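Probable glutathione S-transferase (Pseudomonas aeruginosa, PDB 6JWK) probably isomerises maleylpyruvate or related maleyl compounds with the help of glutathione, as a zeta-class member of the glutathione transferase superfamily. Local coordinates at residues S12-I17 / E164-P169. Sequence-based numbering, arbitrary orientation.
Sequences SYRVRI and ECCLVP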
ATOM      1  N   SER B  12       2.684 -12.840   3.972  1.00 19.95           N
ATOM      2  CA  SER B  12       3.298 -13.563   5.131  1.00 22.91           C
ATOM      3  C   SER B  12       4.828 -13.554   4.979  1.00 21.30           C
ATOM      4  O   SER B  12       5.545 -13.311   5.946  1.00 20.08           O
ATOM      5  CB  SER B  12       2.794 -14.986   5.248  1.00 24.09           C
ATOM      6  OG  SER B  12       1.399 -15.015   5.511  1.00 24.34           O
ATOM      7  N   TYR B  13       5.294 -13.863   3.781  1.00 17.67           N
ATOM      8  CA  TYR B  13       6.746 -13.913   3.468  1.00 20.72           C
ATOM      9  C   TYR B  13       7.379 -12.553   3.852  1.00 17.44           C
ATOM     10  O   TYR B  13       8.444 -12.539   4.500  1.00 17.52           O
ATOM     11  CB  TYR B  13       6.887 -14.327   2.005  1.00 19.42           C
ATOM     12  CG  TYR B  13       8.288 -14.640   1.535  1.00 21.79           C
ATOM     13  CD1 TYR B  13       9.368 -14.714   2.411  1.00 20.29           C
ATOM     14  CD2 TYR B  13       8.510 -14.963   0.200  1.00 20.76           C
ATOM     15  CE1 TYR B  13      10.649 -15.011   1.951  1.00 21.09           C
ATOM     16  CE2 TYR B  13       9.787 -15.269  -0.267  1.00 21.79           C
ATOM     17  CZ  TYR B  13      10.854 -15.301   0.615  1.00 21.66           C
ATOM     18  OH  TYR B  13      12.095 -15.619   0.143  1.00 25.05           O
ATOM     19  N   ARG B  14       6.773 -11.432   3.448  1.00 18.90           N
ATOM     20  CA  ARG B  14       7.282 -10.061   3.761  1.00 19.98           C
ATOM     21  C   ARG B  14       7.561  -9.964   5.262  1.00 18.69           C
ATOM     22  O   ARG B  14       8.576  -9.475   5.641  1.00 16.16           O
ATOM     23  CB  ARG B  14       6.278  -8.940   3.431  1.00 20.98           C
ATOM     24  CG  ARG B  14       5.940  -8.779   1.957  1.00 21.14           C
ATOM     25  CD  ARG B  14       4.890  -7.716   1.827  1.00 20.28           C
ATOM     26  NE  ARG B  14       4.434  -7.622   0.468  1.00 21.40           N
ATOM     27  CZ  ARG B  14       3.402  -6.926   0.077  1.00 22.42           C
ATOM     28  NH1 ARG B  14       2.658  -6.302   0.977  1.00 19.16           N
ATOM     29  NH2 ARG B  14       3.079  -6.891  -1.205  1.00 22.32           N
ATOM     30  N   VAL B  15       6.628 -10.404   6.095  1.00 19.31           N
ATOM     31  CA  VAL B  15       6.753 -10.227   7.566  1.00 17.86           C
ATOM     32  C   VAL B  15       7.682 -11.266   8.174  1.00 17.41           C
ATOM     33  O   VAL B  15       8.376 -10.937   9.184  1.00 20.15           O
ATOM     34  CB  VAL B  15       5.360 -10.271   8.229  1.00 17.89           C
ATOM     35  CG1 VAL B  15       5.477 -10.095   9.726  1.00 17.57           C
ATOM     36  CG2 VAL B  15       4.443  -9.193   7.635  1.00 20.17           C
ATOM     37  N   ARG B  16       7.722 -12.486   7.646  1.00 17.65           N
ATOM     38  CA  ARG B  16       8.732 -13.493   8.085  1.00 18.40           C
ATOM     39  C   ARG B  16      10.144 -12.957   7.809  1.00 18.66           C
ATOM     40  O   ARG B  16      11.043 -13.145   8.651  1.00 18.18           O
ATOM     41  CB  ARG B  16       8.553 -14.845   7.410  1.00 18.56           C
ATOM     42  CG  ARG B  16       7.296 -15.593   7.837  1.00 19.10           C
ATOM     43  CD  ARG B  16       7.296 -17.047   7.403  1.00 19.80           C
ATOM     44  NE  ARG B  16       7.638 -17.255   5.993  1.00 19.30           N
ATOM     45  CZ  ARG B  16       6.792 -17.350   4.980  1.00 20.53           C
ATOM     46  NH1 ARG B  16       5.485 -17.296   5.181  1.00 22.07           N
ATOM     47  NH2 ARG B  16       7.265 -17.551   3.752  1.00 20.91           N
ATOM     48  N   ILE B  17      10.359 -12.255   6.705  1.00 16.89           N
ATOM     49  CA  ILE B  17      11.716 -11.660   6.478  1.00 16.86           C
ATOM     50  C   ILE B  17      11.966 -10.596   7.548  1.00 18.72           C
ATOM     51  O   ILE B  17      13.077 -10.574   8.157  1.00 17.99           O
ATOM     52  CB  ILE B  17      11.788 -11.062   5.068  1.00 16.46           C
ATOM     53  CG1 ILE B  17      11.645 -12.142   3.993  1.00 16.07           C
ATOM     54  CG2 ILE B  17      13.038 -10.225   4.865  1.00 16.06           C
ATOM     55  CD1 ILE B  17      11.388 -11.558   2.595  1.00 18.03           C
ATOM     56  N   GLU B 164      13.394  -4.711   0.705  1.00 17.72           N
ATOM     57  CA  GLU B 164      13.756  -6.111   0.381  1.00 18.10           C
ATOM     58  C   GLU B 164      12.644  -7.006   0.931  1.00 17.61           C
ATOM     59  O   GLU B 164      12.368  -8.056   0.332  1.00 16.79           O
ATOM     60  CB  GLU B 164      15.153  -6.464   0.904  1.00 20.18           C
ATOM     61  CG  GLU B 164      16.277  -5.709   0.161  1.00 18.55           C
ATOM     62  CD  GLU B 164      16.478  -4.242   0.531  1.00 21.41           C
ATOM     63  OE1 GLU B 164      16.064  -3.807   1.678  1.00 21.72           O
ATOM     64  OE2 GLU B 164      17.065  -3.513  -0.329  1.00 17.84           O
ATOM     65  N   CYS B 165      12.010  -6.623   2.034  1.00 16.82           N
ATOM     66  CA  CYS B 165      10.872  -7.417   2.561  1.00 19.04           C
ATOM     67  C   CYS B 165       9.769  -7.483   1.474  1.00 18.29           C
ATOM     68  O   CYS B 165       9.089  -8.528   1.366  1.00 20.34           O
ATOM     69  CB  CYS B 165      10.298  -6.820   3.827  1.00 21.09           C
ATOM     70  SG  CYS B 165      11.397  -6.905   5.250  1.00 22.62           S
ATOM     71  N   CYS B 166       9.589  -6.427   0.670  1.00 16.31           N
ATOM     72  CA  CYS B 166       8.539  -6.394  -0.378  1.00 18.49           C
ATOM     73  C   CYS B 166       9.069  -6.987  -1.695  1.00 19.58           C
ATOM     74  O   CYS B 166       8.307  -7.700  -2.387  1.00 16.12           O
ATOM     75  CB  CYS B 166       8.039  -4.979  -0.600  1.00 20.38           C
ATOM     76  SG  CYS B 166       7.180  -4.338   0.859  1.00 22.33           S
ATOM     77  N   LEU B 167      10.317  -6.709  -2.076  1.00 18.88           N
ATOM     78  CA  LEU B 167      10.797  -7.153  -3.408  1.00 19.09           C
ATOM     79  C   LEU B 167      11.001  -8.658  -3.489  1.00 18.66           C
ATOM     80  O   LEU B 167      10.669  -9.265  -4.534  1.00 20.41           O
ATOM     81  CB  LEU B 167      12.068  -6.399  -3.777  1.00 24.40           C
ATOM     82  CG  LEU B 167      11.770  -5.168  -4.633  1.00 36.87           C
ATOM     83  CD1 LEU B 167      12.955  -4.191  -4.688  1.00 38.46           C
ATOM     84  CD2 LEU B 167      11.326  -5.594  -6.039  1.00 37.70           C
ATOM     85  N   VAL B 168      11.595  -9.260  -2.481  1.00 18.12           N
ATOM     86  CA  VAL B 168      11.987 -10.686  -2.576  1.00 20.49           C
ATOM     87  C   VAL B 168      10.731 -11.517  -2.795  1.00 18.39           C
ATOM     88  O   VAL B 168      10.727 -12.367  -3.664  1.00 18.94           O
ATOM     89  CB  VAL B 168      12.828 -11.121  -1.360  1.00 20.22           C
ATOM     90  CG1 VAL B 168      12.839 -12.622  -1.145  1.00 19.80           C
ATOM     91  CG2 VAL B 168      14.235 -10.559  -1.528  1.00 19.25           C
ATOM     92  N   PRO B 169       9.624 -11.311  -2.050  1.00 18.28           N
ATOM     93  CA  PRO B 169       8.433 -12.092  -2.339  1.00 18.49           C
ATOM     94  C   PRO B 169       7.855 -11.829  -3.741  1.00 18.06           C
ATOM     95  O   PRO B 169       7.434 -12.776  -4.449  1.00 19.42           O
ATOM     96  CB  PRO B 169       7.501 -11.696  -1.175  1.00 18.45           C
ATOM     97  CG  PRO B 169       8.435 -11.303  -0.059  1.00 19.06           C
ATOM     98  CD  PRO B 169       9.507 -10.503  -0.810  1.00 17.66           C
TER
HETATM   99  O   HOH W   1       5.710  -8.516  -1.868  1.00 22.10           O
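Pro169 lies over one face of the Tyr13 ring in a CH-pi contact, its CG 4.0 Å from the ring centroid. Tyr13 CG is anti to the backbone N (chi1 -171°), which lays the ring across the partner helix. The phenol end therefore reaches Val168 at about a right angle, with Tyr13 OH 3.3 Å from Val168 CG1. Ile17 CD1 and Pro169 CG meet tip to tip at 4.0 Å. The other Ile17 branch, CG2, rests on Cys165 SG at 3.7 Å. Arg14 runs extended from CG to NE. Its CG sits 3.2 Å from Cys165 O, and its CA-H makes a bent C-H...O contact with that oxygen. Cys166 SG lies over one face of the guanidinium. Water 1, in plane at the guanidinium edge, accepts from Arg14 NE at 2.8 Å and donates to Cys166 O. Arg14 NH1 bonds to Ser66 OG of helix 66-76.

The axes of the two segments pass 8.3 Å apart, with 134° between their N-to-C directions. The contact is part of the buried interface between the thioredoxin-like N-terminal domain and the helical C-terminal domain of the GST fold. No direct hydrogen bond joins the segments. Pro169 has no N-H for the preceding turn, and Cys165 O is buried without a hydrogen-bond partner. C-H groups of Arg14 may offset part of that cost. Cohesion here rests on apolar packing and one water bridge.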